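Local coordinates for protein putative glucoamylase (Bacteroides fragilis NCTC 9343, PDB 3EU8) that is a putative glucoamylase of the six-hairpin glycosidase clan, probably an exported enzyme that hydrolyses glucosidic bonds, although its substrate is not established, at residues V355-H358 and L359-G363; S15-D18 and D19-M22; W174-G178 and G179-L183; R47-D51 and G52-A56; Y82-R85 and E86-L89. All blocks are in the same frame, centred on the assembly; numbering follows the deposited sequence.

Interaction 1: V355-H358 and L359-G363. With EDO (1,2-ethanediol), chain O.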
# COMPACT_ATOMS: atom_id res chain seq x y z
N VAL A 355 -18.91 0.56 7.16
CA VAL A 355 -18.79 0.77 5.71
C VAL A 355 -18.75 -0.59 5.00
O VAL A 355 -19.44 -0.80 4.03
CB VAL A 355 -17.53 1.63 5.32
CG1 VAL A 355 -17.40 1.74 3.80
CG2 VAL A 355 -17.59 2.99 5.97
N MSE A 356 -17.97 -1.53 5.53
CA MSE A 356 -17.79 -2.85 4.90
C MSE A 356 -19.13 -3.62 4.76
O MSE A 356 -19.40 -4.20 3.71
CB MSE A 356 -16.74 -3.66 5.68
CG MSE A 356 -16.24 -4.94 4.93
SE MSE A 356 -15.06 -6.10 5.98
CE MSE A 356 -13.57 -4.78 6.25
N HIS A 357 -19.94 -3.64 5.81
CA HIS A 357 -21.28 -4.23 5.77
C HIS A 357 -22.17 -3.52 4.74
O HIS A 357 -22.82 -4.17 3.92
CB HIS A 357 -21.93 -4.16 7.16
CG HIS A 357 -21.48 -5.22 8.11
ND1 HIS A 357 -21.99 -6.51 8.08
CD2 HIS A 357 -20.58 -5.19 9.12
CE1 HIS A 357 -21.42 -7.22 9.04
NE2 HIS A 357 -20.55 -6.45 9.68
N HIS A 358 -22.16 -2.20 4.75
CA HIS A 358 -22.99 -1.39 3.86
C HIS A 358 -22.62 -1.57 2.38
O HIS A 358 -23.49 -1.69 1.50
CB HIS A 358 -22.94 0.09 4.31
CG HIS A 358 -23.71 1.03 3.43
ND1 HIS A 358 -25.06 1.26 3.57
CD2 HIS A 358 -23.31 1.83 2.41
CE1 HIS A 358 -25.46 2.12 2.65
NE2 HIS A 358 -24.41 2.49 1.94
N LEU A 359 -21.34 -1.63 2.09
CA LEU A 359 -20.88 -1.89 0.75
C LEU A 359 -21.24 -3.30 0.30
O LEU A 359 -21.73 -3.49 -0.81
CB LEU A 359 -19.37 -1.66 0.66
CG LEU A 359 -18.86 -0.21 0.83
CD1 LEU A 359 -17.35 -0.28 0.65
CD2 LEU A 359 -19.56 0.82 -0.10
N TYR A 360 -21.04 -4.30 1.17
CA TYR A 360 -21.43 -5.68 0.87
C TYR A 360 -22.97 -5.78 0.53
O TYR A 360 -23.38 -6.51 -0.39
CB TYR A 360 -21.06 -6.59 2.06
CG TYR A 360 -21.36 -8.06 1.88
CD1 TYR A 360 -22.62 -8.59 2.16
CD2 TYR A 360 -20.36 -8.94 1.47
CE1 TYR A 360 -22.89 -9.94 1.98
CE2 TYR A 360 -20.62 -10.32 1.30
CZ TYR A 360 -21.88 -10.81 1.56
OH TYR A 360 -22.12 -12.16 1.40
N GLU A 361 -23.78 -5.04 1.26
CA GLU A 361 -25.21 -5.01 1.04
C GLU A 361 -25.64 -4.34 -0.27
O GLU A 361 -26.75 -4.57 -0.74
CB GLU A 361 -25.91 -4.32 2.22
CG GLU A 361 -25.98 -5.20 3.48
CD GLU A 361 -26.04 -4.40 4.78
OE1 GLU A 361 -26.61 -3.28 4.77
OE2 GLU A 361 -25.52 -4.90 5.81
N MSE A 362 -24.76 -3.54 -0.89
CA MSE A 362 -25.02 -3.02 -2.24
C MSE A 362 -24.98 -4.10 -3.32
O MSE A 362 -25.42 -3.88 -4.44
CB MSE A 362 -23.97 -1.97 -2.60
CG MSE A 362 -24.12 -0.73 -1.75
SE MSE A 362 -22.88 0.66 -2.17
CE MSE A 362 -23.20 1.64 -0.65
N GLY A 363 -24.44 -5.27 -2.99
CA GLY A 363 -24.43 -6.42 -3.91
C GLY A 363 -23.37 -6.41 -4.99
O GLY A 363 -22.36 -5.71 -4.90
C1 EDO O . -24.99 -8.28 5.35
O1 EDO O . -24.94 -9.70 5.52
C2 EDO O . -23.94 -7.68 6.25
O2 EDO O . -22.85 -7.23 5.47
O HOH W 1 -26.34 -0.25 5.87
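H358 and M362, a turn apart near the end of helix 349-361, cross obliquely. H358 carries CG anti to the backbone N (chi1 178°), and the extended selenomethionine chain of M362 runs out past the ring, placing its methyl CE 3.0 Å from H358 NE2. The approach at the NE2-CD2 side is tight and the exact methyl position somewhat doubtful. The selenium sits further back, 5.3 Å from the ring centroid. At the other nitrogen, H358 ND1 meets a water lying in the ring plane, 3.0 Å away; that water donates to E361 OE1, bridging ring and carboxylate. V355 and L359 lie side by side pointing the same way, CG1 of V355 3.7 Å from CD1 of L359, buried beside the straight bond from L359 N to V355 O. H357 faces elsewhere: its CB is 3.9 Å from E361 OE2, and an ethanediol hydroxyl, O2, sits at the ring edge, 2.8 Å from H357 ND1 in a weak bond. H357 NE2 is bonded to D18 OD1 on helix 18-34. If the weak bond from ethanediol O2 to ND1 is real, the ring proton would probably sit on NE2, directed at the D18 carboxylate.

Interaction 2: S15-D18 and D19-M22. With EDO (1,2-ethanediol), chain O.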
# COMPACT_ATOMS: atom_id res chain seq x y z
N SER A 15 -27.73 -10.12 9.21
CA SER A 15 -26.41 -9.82 8.64
C SER A 15 -25.32 -10.83 9.00
O SER A 15 -25.38 -11.45 10.06
CB SER A 15 -25.91 -8.47 9.14
OG SER A 15 -26.81 -7.48 8.72
N LEU A 16 -24.33 -10.95 8.12
CA LEU A 16 -23.08 -11.66 8.44
C LEU A 16 -22.51 -11.10 9.72
O LEU A 16 -22.60 -9.91 9.98
CB LEU A 16 -22.03 -11.51 7.32
CG LEU A 16 -22.28 -12.20 5.97
CD1 LEU A 16 -21.21 -11.79 4.95
CD2 LEU A 16 -22.29 -13.73 6.14
N THR A 17 -21.94 -11.97 10.55
CA THR A 17 -21.10 -11.48 11.64
C THR A 17 -19.91 -10.70 11.02
O THR A 17 -19.59 -10.87 9.85
CB THR A 17 -20.55 -12.64 12.50
OG1 THR A 17 -19.67 -13.43 11.70
CG2 THR A 17 -21.71 -13.51 13.07
N ASP A 18 -19.25 -9.89 11.83
CA ASP A 18 -18.07 -9.17 11.39
C ASP A 18 -16.98 -10.15 10.92
O ASP A 18 -16.30 -9.89 9.92
CB ASP A 18 -17.50 -8.33 12.54
CG ASP A 18 -18.35 -7.14 12.90
OD1 ASP A 18 -19.23 -6.72 12.10
OD2 ASP A 18 -18.10 -6.60 13.98
N ASP A 19 -16.82 -11.25 11.66
CA ASP A 19 -15.76 -12.20 11.38
C ASP A 19 -16.02 -12.89 10.04
O ASP A 19 -15.10 -13.09 9.28
CB ASP A 19 -15.63 -13.25 12.50
CG ASP A 19 -14.79 -12.78 13.70
OD1 ASP A 19 -14.38 -11.60 13.77
OD2 ASP A 19 -14.54 -13.63 14.60
N ALA A 20 -17.28 -13.25 9.77
CA ALA A 20 -17.64 -13.97 8.52
C ALA A 20 -17.56 -13.02 7.35
O ALA A 20 -17.11 -13.41 6.29
CB ALA A 20 -19.02 -14.57 8.58
N LEU A 21 -18.00 -11.78 7.57
CA LEU A 21 -17.83 -10.72 6.57
C LEU A 21 -16.34 -10.51 6.24
O LEU A 21 -15.95 -10.49 5.07
CB LEU A 21 -18.49 -9.39 7.00
CG LEU A 21 -18.27 -8.21 6.03
CD1 LEU A 21 -18.84 -8.53 4.65
CD2 LEU A 21 -18.82 -6.91 6.58
N MSE A 22 -15.50 -10.37 7.25
CA MSE A 22 -14.06 -10.12 7.00
C MSE A 22 -13.41 -11.33 6.28
O MSE A 22 -12.65 -11.13 5.32
CB MSE A 22 -13.33 -9.82 8.31
CG MSE A 22 -13.56 -8.46 8.83
SE MSE A 22 -12.51 -8.07 10.43
CE MSE A 22 -13.34 -9.12 11.78
C1 EDO O . -24.99 -8.28 5.35
O1 EDO O . -24.94 -9.70 5.52
C2 EDO O . -23.94 -7.68 6.25
O2 EDO O . -22.85 -7.23 5.47
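D18 O accepts from M22 N at 2.8 Å, an ordinary helical bond, and the M22 side chain folds over the same oxygen: M22 CG lies 3.3 Å from D18 O, and the bend at chi3 (-72°) turns the methyl CE back to 3.6 Å from it. One residue earlier, T17 O takes L21 N at 2.9 Å. A20 N is met by a side chain: it donates to T17 OG1 at 3.1 Å, with an N-H...O angle of 155°. For this the hydroxyl of T17 sits between its own backbone N and carbonyl carbon (chi1 65°), which swings it over the start of the helix; the A20 methyl comes in beside it. L16 turns in under the cap. Its side chain meets L21 at about a right angle, with the two CD1 methyls of L16 and L21 4.0 Å apart, while L16 CD2 lies alongside A20 CB. L16 N is held separately by ethanediol O1, 2.9 Å away and nearly straight. L16 and L21 both pack on Y360 of helix 349-361, the helix that also carries H357, partner of the D18 carboxylate. A threonine N-cap with apolar contact between L16, just before the cap, and L21, four residues after the cap, is the hydrophobic staple, here opening helix 18-34.

Interaction 3: W174-G178 and G179-L183. With EDO (1,2-ethanediol), chain B.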
# COMPACT_ATOMS: atom_id res chain seq x y z
N TRP A 174 22.68 5.26 -3.80
CA TRP A 174 22.68 5.80 -5.18
C TRP A 174 21.65 6.91 -5.40
O TRP A 174 21.96 7.95 -6.04
CB TRP A 174 22.42 4.73 -6.23
CG TRP A 174 22.32 5.32 -7.68
CD1 TRP A 174 21.17 5.63 -8.35
CD2 TRP A 174 23.41 5.70 -8.56
NE1 TRP A 174 21.47 6.16 -9.58
CE2 TRP A 174 22.83 6.21 -9.75
CE3 TRP A 174 24.81 5.62 -8.48
CZ2 TRP A 174 23.59 6.66 -10.84
CZ3 TRP A 174 25.59 6.08 -9.58
CH2 TRP A 174 24.96 6.58 -10.74
N TYR A 175 20.44 6.69 -4.85
CA TYR A 175 19.28 7.59 -5.07
C TYR A 175 19.36 8.88 -4.26
O TYR A 175 18.41 9.68 -4.28
CB TYR A 175 17.96 6.83 -4.87
CG TYR A 175 17.67 5.83 -6.02
CD1 TYR A 175 18.33 4.61 -6.10
CD2 TYR A 175 16.76 6.15 -7.04
CE1 TYR A 175 18.06 3.71 -7.13
CE2 TYR A 175 16.52 5.29 -8.06
CZ TYR A 175 17.16 4.06 -8.12
OH TYR A 175 16.94 3.20 -9.18
N ARG A 176 20.49 9.11 -3.58
CA ARG A 176 20.77 10.42 -2.97
C ARG A 176 21.32 11.45 -3.95
O ARG A 176 21.53 12.59 -3.57
CB ARG A 176 21.76 10.30 -1.83
CG ARG A 176 21.17 9.82 -0.54
CD ARG A 176 22.28 9.27 0.34
NE ARG A 176 22.89 10.34 1.08
CZ ARG A 176 24.00 10.23 1.79
NH1 ARG A 176 24.67 9.09 1.81
NH2 ARG A 176 24.44 11.29 2.46
N HIS A 177 21.54 11.05 -5.20
CA HIS A 177 21.91 11.95 -6.28
C HIS A 177 23.20 12.73 -5.91
O HIS A 177 23.21 13.96 -5.80
CB HIS A 177 20.73 12.86 -6.64
CG HIS A 177 20.97 13.76 -7.82
ND1 HIS A 177 22.10 13.69 -8.61
CD2 HIS A 177 20.20 14.75 -8.35
CE1 HIS A 177 22.02 14.60 -9.56
NE2 HIS A 177 20.88 15.26 -9.43
N GLY A 178 24.27 11.97 -5.68
CA GLY A 178 25.56 12.50 -5.27
C GLY A 178 25.66 12.83 -3.80
O GLY A 178 26.26 13.82 -3.42
N GLY A 179 25.09 11.99 -2.96
CA GLY A 179 25.30 12.10 -1.53
C GLY A 179 24.55 13.21 -0.82
O GLY A 179 24.93 13.61 0.27
N GLN A 180 23.46 13.68 -1.41
CA GLN A 180 22.65 14.70 -0.81
C GLN A 180 21.88 14.08 0.36
O GLN A 180 21.71 12.87 0.40
CB GLN A 180 21.70 15.27 -1.85
CG GLN A 180 22.35 15.79 -3.12
CD GLN A 180 21.31 16.41 -4.05
OE1 GLN A 180 20.47 17.18 -3.59
NE2 GLN A 180 21.31 16.02 -5.31
N ASN A 181 21.44 14.90 1.30
CA ASN A 181 20.64 14.44 2.44
C ASN A 181 19.13 14.42 2.17
O ASN A 181 18.31 15.05 2.85
CB ASN A 181 20.97 15.25 3.69
CG ASN A 181 22.37 14.96 4.18
OD1 ASN A 181 22.87 13.84 4.06
ND2 ASN A 181 23.01 15.97 4.75
N VAL A 182 18.79 13.62 1.17
CA VAL A 182 17.41 13.42 0.70
C VAL A 182 17.44 12.24 -0.25
O VAL A 182 18.50 11.91 -0.80
CB VAL A 182 16.86 14.69 -0.00
CG1 VAL A 182 17.71 15.00 -1.24
CG2 VAL A 182 15.35 14.52 -0.32
N LEU A 183 16.27 11.61 -0.45
CA LEU A 183 16.09 10.58 -1.48
C LEU A 183 15.26 11.12 -2.65
O LEU A 183 14.24 11.79 -2.45
CB LEU A 183 15.43 9.32 -0.89
CG LEU A 183 16.31 8.58 0.11
CD1 LEU A 183 15.51 7.55 0.88
CD2 LEU A 183 17.55 7.95 -0.53
C1 EDO B . 28.03 12.61 1.70
O1 EDO B . 27.22 13.73 1.33
C2 EDO B . 29.37 12.61 0.96
O2 EDO B . 30.26 13.60 1.51
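R176 and Q180 serve each other twice in this tight loop. Q180 N donates to R176 O at 3.1 Å, approaching from above the carbonyl plane, and R176 NE returns a bond of 2.9 Å to Q180 O, which lies close to the guanidinium plane. Q180 O also takes a weak bond from V182 N, closing an inverse gamma turn centred on N181, so one carbonyl serves two donors. The remaining guanidinium nitrogens have their own acceptors: NH1 goes to N173 OD1, and NH2 of R176 makes a weak 3.4 Å bond to N181 OD1. R176 and N181 lie side by side with their flat groups only 11° apart, and the chain of R176 is bent at chi3 (86°), so that G179 CA stands 3.9 Å above one face of the guanidinium plane, toward its rim. The other end of the N181 amide, ND2, is taken by E227.

Both ends of the Q180 amide have partners, though unequal ones. NE2 of Q180 gives a nearly straight 2.8 Å bond to H177 O, in the carbonyl plane and on a lone pair, and passes within 3.4 Å of H177 CG; OE1 has a weak bond from Y184 OH. Positive phi at H177, G178 and G179 lets the chain double back within these few residues. The loop links helix 154-169 to strand 186-187: R176, N181 and L183 lean on helix 222-229, L183 also on helices 206-214 and 132-149, while the H177 ring stacks on W193.

Interaction 4: R47-D51 and G52-A56. With EDO (1,2-ethanediol), chain C.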
# COMPACT_ATOMS: atom_id res chain seq x y z
N ARG A 47 -3.88 -3.50 -13.17
CA ARG A 47 -5.34 -3.34 -13.35
C ARG A 47 -5.94 -4.63 -13.93
O ARG A 47 -5.27 -5.40 -14.65
CB ARG A 47 -5.61 -2.18 -14.29
CG ARG A 47 -5.16 -2.55 -15.64
CD ARG A 47 -5.04 -1.47 -16.55
NE ARG A 47 -4.12 -0.40 -16.25
CZ ARG A 47 -2.87 -0.26 -16.69
NH1 ARG A 47 -2.23 -1.20 -17.35
NH2 ARG A 47 -2.23 0.85 -16.39
N TYR A 48 -7.21 -4.86 -13.61
CA TYR A 48 -7.94 -6.01 -14.10
C TYR A 48 -9.43 -5.66 -14.23
O TYR A 48 -10.10 -5.33 -13.25
CB TYR A 48 -7.75 -7.15 -13.14
CG TYR A 48 -7.99 -8.55 -13.66
CD1 TYR A 48 -7.32 -9.02 -14.78
CD2 TYR A 48 -8.84 -9.43 -12.99
CE1 TYR A 48 -7.52 -10.32 -15.24
CE2 TYR A 48 -9.03 -10.74 -13.44
CZ TYR A 48 -8.36 -11.17 -14.56
OH TYR A 48 -8.54 -12.46 -15.04
N HIS A 49 -9.93 -5.74 -15.47
CA HIS A 49 -11.25 -5.22 -15.86
C HIS A 49 -12.18 -6.35 -16.26
O HIS A 49 -11.94 -7.04 -17.27
CB HIS A 49 -11.14 -4.18 -16.99
CG HIS A 49 -10.30 -2.97 -16.66
ND1 HIS A 49 -9.99 -2.01 -17.60
CD2 HIS A 49 -9.70 -2.56 -15.51
CE1 HIS A 49 -9.25 -1.06 -17.05
NE2 HIS A 49 -9.07 -1.36 -15.77
N MSE A 50 -13.24 -6.57 -15.46
CA MSE A 50 -14.17 -7.69 -15.75
C MSE A 50 -14.88 -7.49 -17.09
O MSE A 50 -15.32 -8.44 -17.72
CB MSE A 50 -15.23 -7.86 -14.65
CG MSE A 50 -14.69 -8.13 -13.25
SE MSE A 50 -13.41 -9.55 -13.12
CE MSE A 50 -14.57 -10.92 -13.16
N ASP A 51 -14.99 -6.24 -17.52
CA ASP A 51 -15.56 -5.91 -18.84
C ASP A 51 -14.63 -6.11 -20.04
O ASP A 51 -15.09 -6.00 -21.16
CB ASP A 51 -16.03 -4.46 -18.81
CG ASP A 51 -14.94 -3.51 -18.34
OD1 ASP A 51 -14.78 -3.35 -17.10
OD2 ASP A 51 -14.25 -2.92 -19.21
N GLY A 52 -13.33 -6.31 -19.82
CA GLY A 52 -12.38 -6.62 -20.84
C GLY A 52 -11.82 -5.48 -21.66
O GLY A 52 -10.96 -5.69 -22.51
N GLU A 53 -12.29 -4.28 -21.39
CA GLU A 53 -11.86 -3.08 -22.11
C GLU A 53 -10.75 -2.37 -21.36
O GLU A 53 -10.88 -2.07 -20.19
CB GLU A 53 -13.06 -2.15 -22.32
CG GLU A 53 -12.84 -0.95 -23.24
CD GLU A 53 -14.15 -0.18 -23.48
OE1 GLU A 53 -15.11 -0.28 -22.64
OE2 GLU A 53 -14.23 0.52 -24.52
N TYR A 54 -9.65 -2.11 -22.06
CA TYR A 54 -8.45 -1.52 -21.47
C TYR A 54 -8.01 -0.33 -22.34
O TYR A 54 -7.19 -0.51 -23.23
CB TYR A 54 -7.33 -2.56 -21.40
CG TYR A 54 -7.61 -3.65 -20.40
CD1 TYR A 54 -7.36 -3.46 -19.05
CD2 TYR A 54 -8.15 -4.86 -20.80
CE1 TYR A 54 -7.64 -4.44 -18.14
CE2 TYR A 54 -8.45 -5.86 -19.89
CZ TYR A 54 -8.20 -5.65 -18.57
OH TYR A 54 -8.45 -6.62 -17.63
N PRO A 55 -8.55 0.88 -22.06
CA PRO A 55 -8.24 2.08 -22.85
C PRO A 55 -6.87 2.72 -22.53
O PRO A 55 -6.37 3.52 -23.32
CB PRO A 55 -9.36 3.04 -22.45
CG PRO A 55 -9.57 2.74 -21.01
CD PRO A 55 -9.46 1.21 -20.95
N ALA A 56 -6.27 2.38 -21.40
CA ALA A 56 -5.09 3.08 -20.95
C ALA A 56 -4.05 2.12 -20.39
O ALA A 56 -3.51 2.37 -19.31
CB ALA A 56 -5.48 4.08 -19.88
C1 EDO C . 1.48 0.82 -17.09
O1 EDO C . 0.40 0.33 -17.92
C2 EDO C . 1.56 2.34 -17.07
O2 EDO C . 0.54 2.89 -16.22
O HOH W 2 -9.39 -8.71 -18.56
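A type I turn from H49 to G52 ends strand 47-49 and sends the chain back so that Y54 comes to lie against H49. The two rings form an offset stack, planes 11° apart and centroids 4.3 Å apart, with Y54 CE1 over one face of the imidazole near its rim. Two bonds fix the pair. H49 N donates to Y54 OH at 2.8 Å, so the phenol reaches back across the turn to a main-chain amide, and H49 ND1 donates to E53 O at 2.7 Å, almost perfectly straight (177°) and within the ring plane. The other ring nitrogen, NE2, is bonded to Y317 OH, which leaves little freedom for the ring to rotate.

The turn itself is closed by G52 N on H49 O, 3.0 Å, with the glycine at positive phi. D51 then turns its carboxylate forward: with CG between backbone N and carbonyl carbon (chi1 52°), OD2 of D51 accepts from E53 N at 3.2 Å, meeting it from above the carboxylate plane, and the same oxygen forms a salt bridge with R386 on strand 386-388. R47 slides past Y54 in the opposite direction, CD of R47 3.9 Å from CD1 at the tyrosine edge. Its guanidinium has A56 O over one face, while NH1 and NH2 both hold ethanediol O1, and NH1 also bonds G58 O. This is a type I turn with a left-handed glycine in fourth place, overlapped by an Asx turn that starts at D51, at the end of strand 47-49, which pairs antiparallel with strand 386-388.

Interaction 5: Y82-R85 and E86-L89. With EDO (1,2-ethanediol), chain G.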
# COMPACT_ATOMS: atom_id res chain seq x y z
N TYR A 82 -5.64 -20.88 3.17
CA TYR A 82 -6.35 -20.61 1.90
C TYR A 82 -5.78 -21.46 0.76
O TYR A 82 -6.52 -21.98 -0.12
CB TYR A 82 -6.21 -19.13 1.55
CG TYR A 82 -7.07 -18.15 2.37
CD1 TYR A 82 -7.86 -18.56 3.44
CD2 TYR A 82 -7.07 -16.80 2.06
CE1 TYR A 82 -8.63 -17.65 4.16
CE2 TYR A 82 -7.84 -15.88 2.76
CZ TYR A 82 -8.61 -16.29 3.83
OH TYR A 82 -9.37 -15.35 4.54
N VAL A 83 -4.44 -21.55 0.79
CA VAL A 83 -3.65 -22.45 -0.05
C VAL A 83 -2.62 -23.19 0.82
O VAL A 83 -2.33 -22.81 1.94
CB VAL A 83 -2.91 -21.70 -1.24
CG1 VAL A 83 -3.93 -21.11 -2.28
CG2 VAL A 83 -1.99 -20.64 -0.71
N SER A 84 -2.07 -24.27 0.29
CA SER A 84 -1.13 -25.08 1.06
C SER A 84 0.21 -24.38 1.16
O SER A 84 0.51 -23.46 0.37
CB SER A 84 -0.98 -26.46 0.43
OG SER A 84 -0.23 -26.39 -0.77
N ARG A 85 1.03 -24.79 2.13
CA ARG A 85 2.40 -24.28 2.25
C ARG A 85 3.15 -24.48 0.95
O ARG A 85 3.91 -23.64 0.52
CB ARG A 85 3.19 -25.04 3.32
CG ARG A 85 3.35 -24.35 4.60
CD ARG A 85 4.06 -25.23 5.61
NE ARG A 85 5.50 -24.94 5.78
CZ ARG A 85 6.26 -25.58 6.65
NH1 ARG A 85 5.74 -26.53 7.43
NH2 ARG A 85 7.55 -25.28 6.77
N GLU A 86 2.97 -25.67 0.39
CA GLU A 86 3.72 -26.08 -0.78
C GLU A 86 3.33 -25.20 -1.96
O GLU A 86 4.20 -24.72 -2.68
CB GLU A 86 3.46 -27.58 -1.07
CG GLU A 86 3.86 -28.60 0.08
CD GLU A 86 2.97 -28.59 1.41
OE1 GLU A 86 1.79 -28.17 1.40
OE2 GLU A 86 3.46 -29.03 2.49
N GLU A 87 2.02 -25.02 -2.17
CA GLU A 87 1.50 -24.13 -3.19
C GLU A 87 2.00 -22.70 -2.97
O GLU A 87 2.48 -22.06 -3.88
CB GLU A 87 -0.04 -24.17 -3.19
CG GLU A 87 -0.64 -25.27 -4.05
CD GLU A 87 -0.52 -24.97 -5.55
OE1 GLU A 87 -1.38 -24.23 -6.11
OE2 GLU A 87 0.45 -25.48 -6.17
N GLY A 88 1.90 -22.22 -1.72
CA GLY A 88 2.39 -20.90 -1.32
C GLY A 88 3.86 -20.73 -1.68
O GLY A 88 4.24 -19.72 -2.27
N LEU A 89 4.69 -21.72 -1.34
CA LEU A 89 6.13 -21.61 -1.65
C LEU A 89 6.42 -21.58 -3.15
O LEU A 89 7.28 -20.80 -3.61
CB LEU A 89 6.96 -22.70 -0.94
CG LEU A 89 8.46 -22.80 -1.25
CD1 LEU A 89 9.23 -21.63 -0.69
CD2 LEU A 89 9.00 -24.16 -0.75
C1 EDO G . -9.33 -23.46 -0.31
O1 EDO G . -8.82 -23.05 0.96
C2 EDO G . -10.76 -23.96 -0.11
O2 EDO G . -11.66 -22.86 -0.05
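S84 sets its OG between the backbone N and the carbonyl carbon (chi1 73°), a rotation that brings the hydroxyl over the first turn of helix 85-101 and onto E87 N. That bond is 3.0 Å from E87 N to S84 OG and nearly straight, 167°. E86, for its part, bends at chi2 (70°), which brings E86 OE1 to 3.4 Å from S84 CB. E87 CB also passes 3.3 Å from S84 OG, while the E87 carboxylate itself turns away and makes a weak, long ion pair with R90.

Behind the cap the regular helical bonds begin at once. G88 N reaches S84 O at 2.8 Å and L89 N reaches R85 O at the same distance of 2.8 Å, so the side-chain oxygen of S84 satisfies the amide just ahead of this series and the carbonyl of S84 the next one. V83 comes in from the preceding loop with CB 4.3 Å from E87 CB, and its CG2 lies near the backbone of G88, where the helix offers no side chain to meet it. R85 extends away from the turn to a salt bridge with E156 on helix 154-169, and V83 and E87 both touch W34 of helix 18-34. Upstream, an ethanediol hydroxyl donates to Y82 O. A serine N-cap of this kind, its OG taking the amide three residues on, commonly starts an alpha helix; here it ends the connection from helix 64-79.

In the fold
Along the chain the order is interaction 2, 4, 5, 3, then 1. Interactions 1 and 2 are far apart in sequence but touch, centres 11 Å apart, by a hydrogen bond and side-chain packing, and share an ethanediol, so the start of helix 18-34 is joined to the end of helix 349-361 near the potassium site. Interaction 5 opens helix 85-101, its nearest atoms about 5 Å from interaction 2. Interaction 4 takes in strand 47-49 and the turn after it, with its centre 24 Å from that of interaction 1, and interaction 3 is across the chain, 46 Å from interaction 1 between centres. All lie 21 to 24 Å from the chain's centre, at helix ends and connections of what is probably a six-hairpin glycosidase.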